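Local coordinates for galactofuranose-binding protein YtfQ (PDB 2VK2), which binds both alpha- and beta-galactofuranose in the periplasm as the solute-binding protein of an ABC transporter that takes up this sugar, at residues V5-V10 / A18-V23; K114-W119 / I192-A197; W119-V124 / E152-A157; V132-T137 / E180-A185; G205-I210 / G239-S244. All coordinates share one frame; numbering follows the deposited sequence.

Contact 1: residues V5-V10 / A18-V23; sequences VGFSQV and AAETNV
The amide nitrogen of Gln9 reaches from strand 4-9 to Glu20 and Thr21 of helix 15-31, two elements of the first beta-alpha-beta unit of this periplasmic binding protein. Its two N-H groups are divided between them: one runs almost straight (170°), with Gln9 NE2 and Glu20 OE1 3.0 Å apart, and the other meets Thr21 OG1 2.9 Å from Gln9 NE2. Both acceptors lie close to the amide plane, whereas the carboxylate is met on its anti side and well out of its own plane. Gln9 leaves the strand with CG opposite the backbone N (chi1 -179°), then bends at chi2. The bend turns Gln9 OE1 back to Val10 N, 2.9 Å away and on a carbonyl lone pair, while Arg17 NH1 also bonds this oxygen. Arg17, a galactofuranose-binding residue, forms a salt bridge with Glu20 OE1 as well, consistent with Gln9 and Glu20 acting as a second shell that positions Arg17. Glu20 OE2 lies close to Asp90 OD2. With a leucine in place of Gln9, Glu20 OE1 and Thr21 OG1 would probably lose the N-H donors that link them, and Arg17 one of its acceptors. Glu20 OE1 lies at the edge of the Phe7 ring, near its plane, 4.2 Å from Phe7 CZ, while Gln9 CB sits over one face of the ring, towards its rim.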
# COMPACT_ATOMS: atom_id res chain seq x y z
N VAL A 5 9.98 11.08 18.02
CA VAL A 5 10.15 10.42 16.74
C VAL A 5 9.71 11.35 15.62
O VAL A 5 8.64 11.96 15.70
CB VAL A 5 9.35 9.10 16.68
CG1 VAL A 5 9.44 8.47 15.29
CG2 VAL A 5 9.84 8.13 17.74
N GLY A 6 10.54 11.47 14.59
CA GLY A 6 10.18 12.20 13.38
C GLY A 6 9.76 11.20 12.33
O GLY A 6 10.53 10.31 11.99
N PHE A 7 8.54 11.34 11.82
CA PHE A 7 7.99 10.44 10.80
C PHE A 7 7.84 11.20 9.50
O PHE A 7 7.04 12.13 9.40
CB PHE A 7 6.65 9.87 11.30
CG PHE A 7 5.92 8.98 10.31
CD1 PHE A 7 6.57 8.30 9.28
CD2 PHE A 7 4.55 8.79 10.46
CE1 PHE A 7 5.85 7.48 8.40
CE2 PHE A 7 3.83 7.97 9.60
CZ PHE A 7 4.49 7.31 8.57
N SER A 8 8.65 10.82 8.50
CA SER A 8 8.49 11.32 7.15
C SER A 8 7.45 10.45 6.44
O SER A 8 7.74 9.32 6.03
CB SER A 8 9.81 11.30 6.38
OG SER A 8 9.60 11.71 5.04
N GLN A 9 6.25 11.00 6.32
CA GLN A 9 5.10 10.34 5.71
C GLN A 9 5.03 10.73 4.24
O GLN A 9 5.41 11.85 3.87
CB GLN A 9 3.84 10.76 6.49
CG GLN A 9 2.50 10.17 6.05
CD GLN A 9 2.48 8.66 6.00
OE1 GLN A 9 3.25 8.06 5.26
NE2 GLN A 9 1.59 8.04 6.77
N VAL A 10 4.56 9.82 3.39
CA VAL A 10 4.50 10.05 1.94
C VAL A 10 3.53 11.19 1.62
O VAL A 10 3.82 12.06 0.80
CB VAL A 10 4.02 8.78 1.19
CG1 VAL A 10 3.82 9.06 -0.30
CG2 VAL A 10 5.00 7.64 1.39
N ALA A 18 -4.10 7.53 5.21
CA ALA A 18 -4.74 8.38 6.21
C ALA A 18 -4.93 7.61 7.52
O ALA A 18 -4.68 8.14 8.60
CB ALA A 18 -6.07 8.92 5.70
N ALA A 19 -5.37 6.36 7.41
CA ALA A 19 -5.51 5.49 8.58
C ALA A 19 -4.16 5.18 9.22
O ALA A 19 -4.05 5.17 10.45
CB ALA A 19 -6.23 4.20 8.21
N GLU A 20 -3.13 4.93 8.41
CA GLU A 20 -1.79 4.68 8.93
C GLU A 20 -1.30 5.87 9.77
O GLU A 20 -0.72 5.69 10.84
CB GLU A 20 -0.80 4.40 7.81
CG GLU A 20 0.58 3.98 8.30
CD GLU A 20 1.66 4.11 7.24
OE1 GLU A 20 1.64 5.10 6.48
OE2 GLU A 20 2.53 3.22 7.18
N THR A 21 -1.53 7.08 9.26
CA THR A 21 -1.19 8.30 9.98
C THR A 21 -1.96 8.41 11.30
O THR A 21 -1.38 8.70 12.35
CB THR A 21 -1.44 9.54 9.10
OG1 THR A 21 -0.51 9.54 8.01
CG2 THR A 21 -1.27 10.83 9.90
N ASN A 22 -3.27 8.16 11.26
CA ASN A 22 -4.10 8.18 12.47
C ASN A 22 -3.59 7.19 13.52
O ASN A 22 -3.48 7.53 14.70
CB ASN A 22 -5.55 7.83 12.14
CG ASN A 22 -6.27 8.93 11.37
OD1 ASN A 22 -5.86 10.09 11.39
ND2 ASN A 22 -7.35 8.56 10.69
N VAL A 23 -3.27 5.98 13.08
CA VAL A 23 -2.80 4.94 13.98
C VAL A 23 -1.39 5.24 14.51
O VAL A 23 -1.09 4.94 15.67
CB VAL A 23 -2.83 3.56 13.29
CG1 VAL A 23 -2.20 2.49 14.18
CG2 VAL A 23 -4.27 3.19 12.95

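Contact 2: residues K114-W119 / I192-A197; sequences KLIGDW and ICMVYA
Ile116, Met194 and Tyr196 form the centre of the packing between helix 109-124 and strand 194-197, part of a three-layered alpha/beta lobe in which helices flank a mixed sheet. The helix and strand run nearly antiparallel (169°), their short axes 10.4 Å apart. Ile116 enters with CG2 lying opposite its backbone N, beside the carbonyl carbon, and this one methyl serves both strand residues. Ile116 CG2 lies 3.7 Å from Tyr196 CD1, approaching the ring obliquely, and 4.0 Å from Met194 CE. Ile116 CB adds a contact with Tyr196 CE1 at 4.1 Å. Ile116 also touches Ala243 and Val245 of strand 243-246, two places along the sheet from strand 194-197. Tyr196, with CG anti to its backbone N, brings its ring to the helix. Its hydroxyl is hydrogen-bonded to the backbone oxygen of Arg146, a galactofuranose-binding residue, and its ring stacks on Phe150; these hold the side chain, which comes within about 10 Å of the bound sugar at the nearest atoms. Next to Met194 in the chain, Cys193 forms the disulfide with Cys129, tying the start of this strand to its neighbour in the sheet. The Met194 chain bends at chi2 (-101°), turning its terminal methyl to the helix, where CE also touches the edge of the Trp119 indole, 4.3 Å from CZ3.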
# COMPACT_ATOMS: atom_id res chain seq x y z
N LYS A 114 -0.06 -12.03 -5.35
CA LYS A 114 -0.31 -13.45 -5.57
C LYS A 114 -1.69 -13.88 -5.09
O LYS A 114 -2.36 -14.67 -5.74
CB LYS A 114 0.76 -14.28 -4.85
CG LYS A 114 0.63 -15.78 -5.01
CD LYS A 114 1.73 -16.48 -4.23
CE LYS A 114 1.72 -17.97 -4.47
NZ LYS A 114 0.46 -18.61 -4.00
N LEU A 115 -2.11 -13.36 -3.93
CA LEU A 115 -3.43 -13.70 -3.40
C LEU A 115 -4.55 -13.30 -4.36
O LEU A 115 -5.49 -14.06 -4.57
CB LEU A 115 -3.64 -13.06 -2.03
CG LEU A 115 -2.82 -13.65 -0.88
CD1 LEU A 115 -2.95 -12.79 0.37
CD2 LEU A 115 -3.23 -15.09 -0.59
N ILE A 116 -4.43 -12.11 -4.95
CA ILE A 116 -5.42 -11.65 -5.93
C ILE A 116 -5.34 -12.47 -7.22
O ILE A 116 -6.37 -12.85 -7.78
CB ILE A 116 -5.26 -10.14 -6.24
CG1 ILE A 116 -5.58 -9.29 -5.00
CG2 ILE A 116 -6.15 -9.74 -7.41
CD1 ILE A 116 -7.03 -9.39 -4.52
N GLY A 117 -4.12 -12.74 -7.68
CA GLY A 117 -3.92 -13.54 -8.89
C GLY A 117 -4.46 -14.95 -8.76
O GLY A 117 -5.15 -15.44 -9.66
N ASP A 118 -4.16 -15.60 -7.64
CA ASP A 118 -4.66 -16.95 -7.36
C ASP A 118 -6.19 -16.96 -7.33
O ASP A 118 -6.83 -17.86 -7.88
CB ASP A 118 -4.13 -17.48 -6.02
CG ASP A 118 -2.65 -17.82 -6.05
OD1 ASP A 118 -2.04 -17.87 -7.14
OD2 ASP A 118 -2.09 -18.05 -4.95
N TRP A 119 -6.76 -15.95 -6.68
CA TRP A 119 -8.21 -15.82 -6.63
C TRP A 119 -8.80 -15.72 -8.04
O TRP A 119 -9.77 -16.40 -8.37
CB TRP A 119 -8.63 -14.60 -5.80
CG TRP A 119 -10.06 -14.26 -6.02
CD1 TRP A 119 -11.15 -14.85 -5.45
CD2 TRP A 119 -10.57 -13.28 -6.93
NE1 TRP A 119 -12.30 -14.29 -5.93
CE2 TRP A 119 -11.98 -13.33 -6.85
CE3 TRP A 119 -9.98 -12.37 -7.81
CZ2 TRP A 119 -12.80 -12.49 -7.60
CZ3 TRP A 119 -10.79 -11.54 -8.56
CH2 TRP A 119 -12.19 -11.60 -8.45
N ILE A 192 -12.85 -5.92 -21.58
CA ILE A 192 -12.21 -6.02 -20.26
C ILE A 192 -13.00 -6.99 -19.38
O ILE A 192 -14.22 -6.86 -19.26
CB ILE A 192 -12.15 -4.65 -19.56
CG1 ILE A 192 -11.38 -3.64 -20.41
CG2 ILE A 192 -11.50 -4.79 -18.18
CD1 ILE A 192 -11.37 -2.24 -19.84
N CYS A 193 -12.29 -7.94 -18.77
CA CYS A 193 -12.88 -8.93 -17.85
C CYS A 193 -12.69 -8.53 -16.39
O CYS A 193 -13.57 -8.76 -15.56
CB CYS A 193 -12.26 -10.31 -18.12
SG CYS A 193 -12.28 -11.51 -16.74
N MET A 194 -11.55 -7.92 -16.07
CA MET A 194 -11.18 -7.65 -14.69
C MET A 194 -10.21 -6.48 -14.60
O MET A 194 -9.34 -6.31 -15.46
CB MET A 194 -10.56 -8.91 -14.09
CG MET A 194 -10.15 -8.81 -12.63
SD MET A 194 -8.37 -8.57 -12.43
CE MET A 194 -8.22 -8.73 -10.65
N VAL A 195 -10.37 -5.67 -13.56
CA VAL A 195 -9.39 -4.64 -13.22
C VAL A 195 -8.66 -5.06 -11.94
O VAL A 195 -9.29 -5.40 -10.94
CB VAL A 195 -10.01 -3.23 -13.06
CG1 VAL A 195 -11.19 -3.22 -12.09
CG2 VAL A 195 -8.94 -2.22 -12.63
N TYR A 196 -7.33 -5.07 -12.03
CA TYR A 196 -6.45 -5.34 -10.91
C TYR A 196 -5.84 -4.01 -10.52
O TYR A 196 -5.11 -3.41 -11.30
CB TYR A 196 -5.35 -6.33 -11.30
CG TYR A 196 -4.25 -6.49 -10.26
CD1 TYR A 196 -4.56 -6.70 -8.92
CD2 TYR A 196 -2.91 -6.44 -10.62
CE1 TYR A 196 -3.57 -6.84 -7.97
CE2 TYR A 196 -1.90 -6.58 -9.67
CZ TYR A 196 -2.24 -6.79 -8.35
OH TYR A 196 -1.27 -6.94 -7.38
N ALA A 197 -6.14 -3.54 -9.31
CA ALA A 197 -5.59 -2.28 -8.84
C ALA A 197 -4.68 -2.54 -7.65
O ALA A 197 -5.02 -3.29 -6.74
CB ALA A 197 -6.69 -1.32 -8.46

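Contact 3: residues W119-V124 / E152-A157; sequences WLVKEV and EAIKNA
Val121 pushes its CG2 methyl into the bend where helix 141-153 gives way to a turn, touching Ala153, Ile154 and Ala157 at once. The nearest approach is to a backbone oxygen: Val121 CG2 lies 3.6 Å from Ala153 O. To the same Val121 CG2, Ala157 CB comes to 4.0 Å and Ile154 CG2 to 4.3 Å, with Ile154 CA at 4.2 Å. A chi1 of 171° sends CG1 away from the backbone N and leaves CG2 beside it, which is how a single branch does all the touching. The bend is a type I beta turn from Ile154 to Ala157, closed by a bond from Ala157 N to Ile154 O of 2.9 Å; it brings Ala157 round so that its CB joins the surface under Val121. The nearest CA pair is that of Val121 and Ile154, 6.5 Å apart. The partners belong to the alpha/beta lobe that carries the disulfide: helix 109-124 leads into strand 129-135, and helix 141-153 follows that strand, so the two helices pack next to each other on the sheet, and the turn sends the chain on to the edge strand 160-167 of a beta-alpha-beta unit. Ile160, at the start of that strand, touches Leu120, Val121, Val124 and Ile154, and so packs on both segments. Leu120 also faces the turn but rests on Val131 of the sheet rather than meeting it closely.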
# COMPACT_ATOMS: atom_id res chain seq x y z
N TRP A 119 -6.76 -15.95 -6.68
CA TRP A 119 -8.21 -15.82 -6.63
C TRP A 119 -8.80 -15.72 -8.04
O TRP A 119 -9.77 -16.40 -8.37
CB TRP A 119 -8.63 -14.60 -5.80
CG TRP A 119 -10.06 -14.26 -6.02
CD1 TRP A 119 -11.15 -14.85 -5.45
CD2 TRP A 119 -10.57 -13.28 -6.93
NE1 TRP A 119 -12.30 -14.29 -5.93
CE2 TRP A 119 -11.98 -13.33 -6.85
CE3 TRP A 119 -9.98 -12.37 -7.81
CZ2 TRP A 119 -12.80 -12.49 -7.60
CZ3 TRP A 119 -10.79 -11.54 -8.56
CH2 TRP A 119 -12.19 -11.60 -8.45
N LEU A 120 -8.19 -14.88 -8.88
CA LEU A 120 -8.68 -14.66 -10.24
C LEU A 120 -8.61 -15.93 -11.09
O LEU A 120 -9.55 -16.24 -11.82
CB LEU A 120 -7.89 -13.54 -10.93
CG LEU A 120 -8.36 -13.18 -12.34
CD1 LEU A 120 -9.77 -12.61 -12.32
CD2 LEU A 120 -7.39 -12.21 -12.99
N VAL A 121 -7.51 -16.67 -10.98
CA VAL A 121 -7.35 -17.92 -11.71
C VAL A 121 -8.51 -18.87 -11.40
O VAL A 121 -9.10 -19.45 -12.31
CB VAL A 121 -6.00 -18.61 -11.38
CG1 VAL A 121 -5.94 -20.01 -11.98
CG2 VAL A 121 -4.84 -17.77 -11.90
N LYS A 122 -8.83 -19.01 -10.12
CA LYS A 122 -9.95 -19.86 -9.70
C LYS A 122 -11.29 -19.30 -10.16
O LYS A 122 -12.16 -20.06 -10.61
CB LYS A 122 -9.95 -20.03 -8.18
CG LYS A 122 -8.83 -20.90 -7.65
CD LYS A 122 -8.78 -20.87 -6.13
N GLU A 123 -11.47 -17.99 -10.05
CA GLU A 123 -12.73 -17.33 -10.39
C GLU A 123 -13.11 -17.52 -11.86
O GLU A 123 -14.25 -17.88 -12.17
CB GLU A 123 -12.64 -15.84 -10.05
CG GLU A 123 -13.91 -15.03 -10.35
CD GLU A 123 -15.08 -15.37 -9.44
OE1 GLU A 123 -14.85 -15.89 -8.33
OE2 GLU A 123 -16.23 -15.11 -9.85
N VAL A 124 -12.17 -17.28 -12.77
CA VAL A 124 -12.48 -17.38 -14.20
C VAL A 124 -12.41 -18.82 -14.73
O VAL A 124 -12.96 -19.11 -15.79
CB VAL A 124 -11.62 -16.42 -15.06
CG1 VAL A 124 -11.79 -15.00 -14.56
CG2 VAL A 124 -10.16 -16.84 -15.07
N GLU A 152 3.09 -13.45 -11.54
CA GLU A 152 3.54 -14.82 -11.29
C GLU A 152 2.35 -15.75 -11.07
O GLU A 152 2.35 -16.88 -11.57
CB GLU A 152 4.48 -14.87 -10.09
CG GLU A 152 5.83 -14.19 -10.32
CD GLU A 152 6.69 -14.88 -11.36
OE1 GLU A 152 6.53 -16.10 -11.57
OE2 GLU A 152 7.54 -14.19 -11.96
N ALA A 153 1.34 -15.28 -10.34
CA ALA A 153 0.16 -16.10 -10.03
C ALA A 153 -0.65 -16.49 -11.26
O ALA A 153 -1.26 -17.56 -11.28
CB ALA A 153 -0.73 -15.38 -9.02
N ILE A 154 -0.66 -15.64 -12.29
CA ILE A 154 -1.45 -15.92 -13.50
C ILE A 154 -0.65 -16.58 -14.62
O ILE A 154 -1.20 -16.87 -15.68
CB ILE A 154 -2.14 -14.64 -14.05
CG1 ILE A 154 -1.11 -13.63 -14.59
CG2 ILE A 154 -3.01 -14.00 -12.97
CD1 ILE A 154 -1.73 -12.51 -15.40
N LYS A 155 0.64 -16.82 -14.39
CA LYS A 155 1.55 -17.28 -15.46
C LYS A 155 1.11 -18.60 -16.10
O LYS A 155 1.23 -18.76 -17.32
CB LYS A 155 2.98 -17.41 -14.93
CG LYS A 155 4.05 -17.32 -16.01
CD LYS A 155 4.31 -15.87 -16.42
CE LYS A 155 5.35 -15.77 -17.52
NZ LYS A 155 4.87 -16.38 -18.79
N ASN A 156 0.62 -19.53 -15.29
CA ASN A 156 0.17 -20.83 -15.80
C ASN A 156 -1.31 -20.84 -16.22
O ASN A 156 -1.90 -21.90 -16.43
CB ASN A 156 0.42 -21.93 -14.75
CG ASN A 156 0.41 -23.33 -15.36
OD1 ASN A 156 0.94 -23.56 -16.44
ND2 ASN A 156 -0.20 -24.28 -14.65
N ALA A 157 -1.90 -19.65 -16.34
CA ALA A 157 -3.28 -19.48 -16.80
C ALA A 157 -3.27 -18.51 -17.98
O ALA A 157 -3.68 -17.36 -17.83
CB ALA A 157 -4.16 -18.97 -15.67

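Contact 4: residues V132-T137 / E180-A185; sequences VELQGT and ESFIKA
Phe182 leaves its helix with CG opposite the carbonyl carbon (chi1 -70°), which carries the ring across to Val132 and Leu134 of strand 129-135. On the strand, a chi1 of -60° puts Val132 CG1 anti to the carbonyl carbon and CG2 between backbone N and carbonyl carbon, and both CB and CG2 touch the ring. Val132 CB lies 3.6 Å from Phe182 CD2, an oblique approach, with Val132 CG2 at 3.9 Å from the same carbon. Farther along the ring, Leu134 CD2 touches Phe182 CE2 at 3.8 Å, again obliquely. Glu133 O lies at the ring edge, near its plane, 3.6 Å from Phe182 CE2. The Glu133 CB points away from the helix, and its carboxylate is bonded by Lys147, Ser165 and His198. The neighbouring strand 160-167 offers Arg164 and Gln166 to the same ring, which thus lies across two strands. Cutting Phe182 back to alanine removes the ring and is likely to leave Val132 and Leu134 without their shared partner. The strand and helix run almost antiparallel (161°), with short axes 10.0 Å apart. Helix 172-185 leads from strand 160-167 to strand 194-197, passing over strand 129-135 that lies between them, so Phe182 packs on the middle strand of a beta-alpha-beta crossover, a recurring element of the periplasmic binding protein fold.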
# COMPACT_ATOMS: atom_id res chain seq x y z
N VAL A 132 -7.01 -5.41 -16.98
CA VAL A 132 -6.37 -4.10 -17.01
C VAL A 132 -5.83 -3.81 -15.61
O VAL A 132 -6.50 -4.09 -14.61
CB VAL A 132 -7.33 -2.98 -17.51
CG1 VAL A 132 -7.81 -3.30 -18.92
CG2 VAL A 132 -8.51 -2.78 -16.56
N GLU A 133 -4.60 -3.30 -15.55
CA GLU A 133 -3.91 -3.11 -14.29
C GLU A 133 -3.72 -1.63 -13.98
O GLU A 133 -3.19 -0.88 -14.80
CB GLU A 133 -2.55 -3.81 -14.33
CG GLU A 133 -1.71 -3.66 -13.05
CD GLU A 133 -0.39 -4.39 -13.13
OE1 GLU A 133 0.23 -4.38 -14.21
OE2 GLU A 133 0.03 -4.96 -12.10
N LEU A 134 -4.16 -1.23 -12.79
CA LEU A 134 -3.90 0.10 -12.27
C LEU A 134 -2.76 -0.03 -11.27
O LEU A 134 -2.94 -0.52 -10.16
CB LEU A 134 -5.15 0.68 -11.60
CG LEU A 134 -6.33 0.91 -12.54
CD1 LEU A 134 -7.59 1.25 -11.76
CD2 LEU A 134 -6.01 2.00 -13.55
N GLN A 135 -1.56 0.38 -11.69
CA GLN A 135 -0.38 0.27 -10.83
C GLN A 135 -0.32 1.39 -9.82
O GLN A 135 -0.89 2.46 -10.02
CB GLN A 135 0.91 0.31 -11.66
CG GLN A 135 1.04 -0.77 -12.71
CD GLN A 135 2.41 -0.76 -13.35
OE1 GLN A 135 3.42 -0.48 -12.69
NE2 GLN A 135 2.47 -1.07 -14.64
N GLY A 136 0.41 1.15 -8.74
CA GLY A 136 0.73 2.19 -7.79
C GLY A 136 1.80 3.12 -8.33
O GLY A 136 2.23 2.99 -9.48
N THR A 137 2.21 4.05 -7.49
CA THR A 137 3.25 5.03 -7.81
C THR A 137 4.47 4.37 -8.43
O THR A 137 4.99 3.38 -7.91
CB THR A 137 3.66 5.76 -6.53
OG1 THR A 137 2.52 6.45 -6.00
CG2 THR A 137 4.78 6.76 -6.79
N GLU A 180 -11.06 5.10 -17.11
CA GLU A 180 -11.83 5.70 -18.20
C GLU A 180 -11.10 5.55 -19.54
O GLU A 180 -11.72 5.21 -20.55
CB GLU A 180 -12.11 7.19 -17.93
CG GLU A 180 -13.18 7.45 -16.88
CD GLU A 180 -13.24 8.90 -16.43
OE1 GLU A 180 -12.28 9.66 -16.68
OE2 GLU A 180 -14.25 9.29 -15.81
N SER A 181 -9.80 5.81 -19.54
CA SER A 181 -8.99 5.67 -20.75
C SER A 181 -8.91 4.21 -21.21
O SER A 181 -8.95 3.94 -22.41
CB SER A 181 -7.58 6.24 -20.54
OG SER A 181 -6.76 5.37 -19.79
N PHE A 182 -8.80 3.28 -20.27
CA PHE A 182 -8.78 1.85 -20.59
C PHE A 182 -10.11 1.41 -21.22
O PHE A 182 -10.12 0.68 -22.20
CB PHE A 182 -8.51 0.99 -19.35
CG PHE A 182 -7.11 1.10 -18.80
CD1 PHE A 182 -6.06 1.68 -19.51
CD2 PHE A 182 -6.83 0.55 -17.55
CE1 PHE A 182 -4.78 1.74 -18.97
CE2 PHE A 182 -5.55 0.60 -17.01
CZ PHE A 182 -4.53 1.20 -17.72
N ILE A 183 -11.22 1.86 -20.63
CA ILE A 183 -12.55 1.52 -21.13
C ILE A 183 -12.74 2.01 -22.57
O ILE A 183 -13.20 1.26 -23.43
CB ILE A 183 -13.65 2.11 -20.21
CG1 ILE A 183 -13.69 1.35 -18.88
CG2 ILE A 183 -15.02 2.04 -20.88
CD1 ILE A 183 -14.52 2.02 -17.82
N LYS A 184 -12.36 3.26 -22.82
CA LYS A 184 -12.46 3.84 -24.17
C LYS A 184 -11.55 3.15 -25.18
O LYS A 184 -11.87 3.10 -26.37
CB LYS A 184 -12.15 5.34 -24.13
CG LYS A 184 -13.22 6.16 -23.42
CD LYS A 184 -12.80 7.61 -23.28
CE LYS A 184 -13.74 8.38 -22.38
NZ LYS A 184 -13.25 9.76 -22.11
N ALA A 185 -10.42 2.62 -24.71
CA ALA A 185 -9.47 1.92 -25.57
C ALA A 185 -9.84 0.45 -25.81
O ALA A 185 -9.21 -0.22 -26.63
CB ALA A 185 -8.06 2.00 -24.98

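Contact 5: residues G205-I210 / G239-S244; sequences GAIQAI and GEANAS
Ile207 lays its CD1 methyl against Glu240 O and the CB of Ala241, in a small contact between helix 200-212 and the loop leading to strand 243-246. Ile207 CD1 lies 3.4 Å from Glu240 O and 4.0 Å from Ala241 CB, while Ile207 CG1 adds a 3.6 Å contact to Glu240 O. With CG2 placed opposite the backbone N and CG1 beside it (chi1 -74°), the two branches divide the work: the CG1-CD1 arm meets Glu240 O and Ala241 CB, and Ile207 CG2 meets the Glu240 side chain, 3.9 Å from Glu240 OE1. That carboxylate oxygen has its own partner, Lys211, which bonds it in a salt bridge from the residue following this helical segment; the pair ties the loop to the helix a turn beyond Ile207. Further out, Thr223 of strand 222-225 touches Ile207 and Ala241 and takes a hydrogen bond on OG1 from the backbone N of Asn242, while Pro217 flanks Ile207. Ala241 is also packed against Ile232 and Ala235 of helix 230-237. The preceding Gly239 ends that helix in a Schellman motif, its phi of 80° swinging the chain off the helix so that Glu240 faces Ile207, with Ala241 CB alongside. Helices 200-212 and 230-237 come one on each side of strand 222-225 in the chain, and this contact lies where helix 230-237 turns into strand 243-246, the alternating strand-helix pattern of an alpha/beta lobe.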
# COMPACT_ATOMS: atom_id res chain seq x y z
N GLY A 205 -12.19 4.24 -7.70
CA GLY A 205 -12.29 5.14 -8.84
C GLY A 205 -12.65 4.40 -10.11
O GLY A 205 -13.50 4.86 -10.89
N ALA A 206 -12.03 3.24 -10.33
CA ALA A 206 -12.34 2.40 -11.48
C ALA A 206 -13.80 1.96 -11.50
O ALA A 206 -14.44 1.94 -12.55
CB ALA A 206 -11.42 1.18 -11.51
N ILE A 207 -14.33 1.60 -10.33
CA ILE A 207 -15.74 1.22 -10.20
C ILE A 207 -16.67 2.34 -10.68
O ILE A 207 -17.65 2.06 -11.37
CB ILE A 207 -16.07 0.78 -8.75
CG1 ILE A 207 -15.48 -0.61 -8.48
CG2 ILE A 207 -17.58 0.75 -8.52
CD1 ILE A 207 -15.41 -0.97 -7.01
N GLN A 208 -16.35 3.59 -10.34
CA GLN A 208 -17.10 4.74 -10.84
C GLN A 208 -17.07 4.81 -12.36
O GLN A 208 -18.10 5.00 -13.01
CB GLN A 208 -16.53 6.06 -10.31
CG GLN A 208 -16.58 6.27 -8.82
CD GLN A 208 -16.01 7.62 -8.42
OE1 GLN A 208 -16.58 8.67 -8.73
NE2 GLN A 208 -14.85 7.61 -7.76
N ALA A 209 -15.87 4.67 -12.93
CA ALA A 209 -15.69 4.72 -14.39
C ALA A 209 -16.47 3.60 -15.09
O ALA A 209 -17.07 3.83 -16.14
CB ALA A 209 -14.21 4.64 -14.75
N ILE A 210 -16.45 2.41 -14.50
CA ILE A 210 -17.17 1.26 -15.06
C ILE A 210 -18.68 1.53 -15.09
O ILE A 210 -19.34 1.29 -16.10
CB ILE A 210 -16.87 -0.04 -14.27
CG1 ILE A 210 -15.41 -0.45 -14.43
CG2 ILE A 210 -17.77 -1.17 -14.74
CD1 ILE A 210 -14.92 -1.41 -13.37
N GLY A 239 -22.37 -5.26 -4.21
CA GLY A 239 -22.16 -6.17 -5.35
C GLY A 239 -21.23 -5.63 -6.42
O GLY A 239 -21.19 -6.16 -7.53
N GLU A 240 -20.46 -4.59 -6.09
CA GLU A 240 -19.67 -3.87 -7.10
C GLU A 240 -18.16 -4.09 -7.02
O GLU A 240 -17.43 -3.58 -7.86
CB GLU A 240 -20.01 -2.38 -7.04
CG GLU A 240 -21.50 -2.13 -7.30
CD GLU A 240 -21.86 -0.67 -7.46
OE1 GLU A 240 -21.13 0.20 -6.95
OE2 GLU A 240 -22.91 -0.40 -8.09
N ALA A 241 -17.71 -4.86 -6.03
CA ALA A 241 -16.30 -5.25 -5.91
C ALA A 241 -16.20 -6.72 -5.52
O ALA A 241 -17.08 -7.23 -4.83
CB ALA A 241 -15.59 -4.37 -4.88
N ASN A 242 -15.14 -7.40 -5.94
CA ASN A 242 -15.05 -8.86 -5.75
C ASN A 242 -14.04 -9.37 -4.75
O ASN A 242 -14.32 -10.33 -4.04
CB ASN A 242 -14.80 -9.55 -7.09
CG ASN A 242 -15.88 -9.25 -8.09
OD1 ASN A 242 -16.93 -9.90 -8.11
ND2 ASN A 242 -15.64 -8.25 -8.91
N ALA A 243 -12.85 -8.77 -4.70
CA ALA A 243 -11.77 -9.32 -3.89
C ALA A 243 -10.83 -8.22 -3.41
O ALA A 243 -10.45 -7.34 -4.17
CB ALA A 243 -10.99 -10.36 -4.70
N SER A 244 -10.46 -8.29 -2.13
CA SER A 244 -9.46 -7.37 -1.58
C SER A 244 -8.61 -8.04 -0.52
O SER A 244 -9.11 -8.81 0.29
CB SER A 244 -10.13 -6.13 -0.99
OG SER A 244 -9.15 -5.24 -0.45

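Overall arrangement
The contacts fall into the two lobes of the periplasmic binding protein fold. Contact 1 lies alone on the parallel sheet of the first lobe, ahead of the others along the chain, its centre about 27 to 35 Å from theirs. Contacts 2, 3, 4 and 5 cluster round the mixed sheet of the second lobe: contacts 2 and 3 share Trp119 and helix 109-124, with centres about 8 Å apart, and contacts 2 and 4 occupy neighbouring strands, 194-197 and 129-135. Contact 5 closes last, touching contacts 2, 3 and 4. The galactofuranose sits between the lobes; contact 1 lies behind the pocket residues of one lobe, and contacts 2 to 5 pack helices and loops on the sheet of the other.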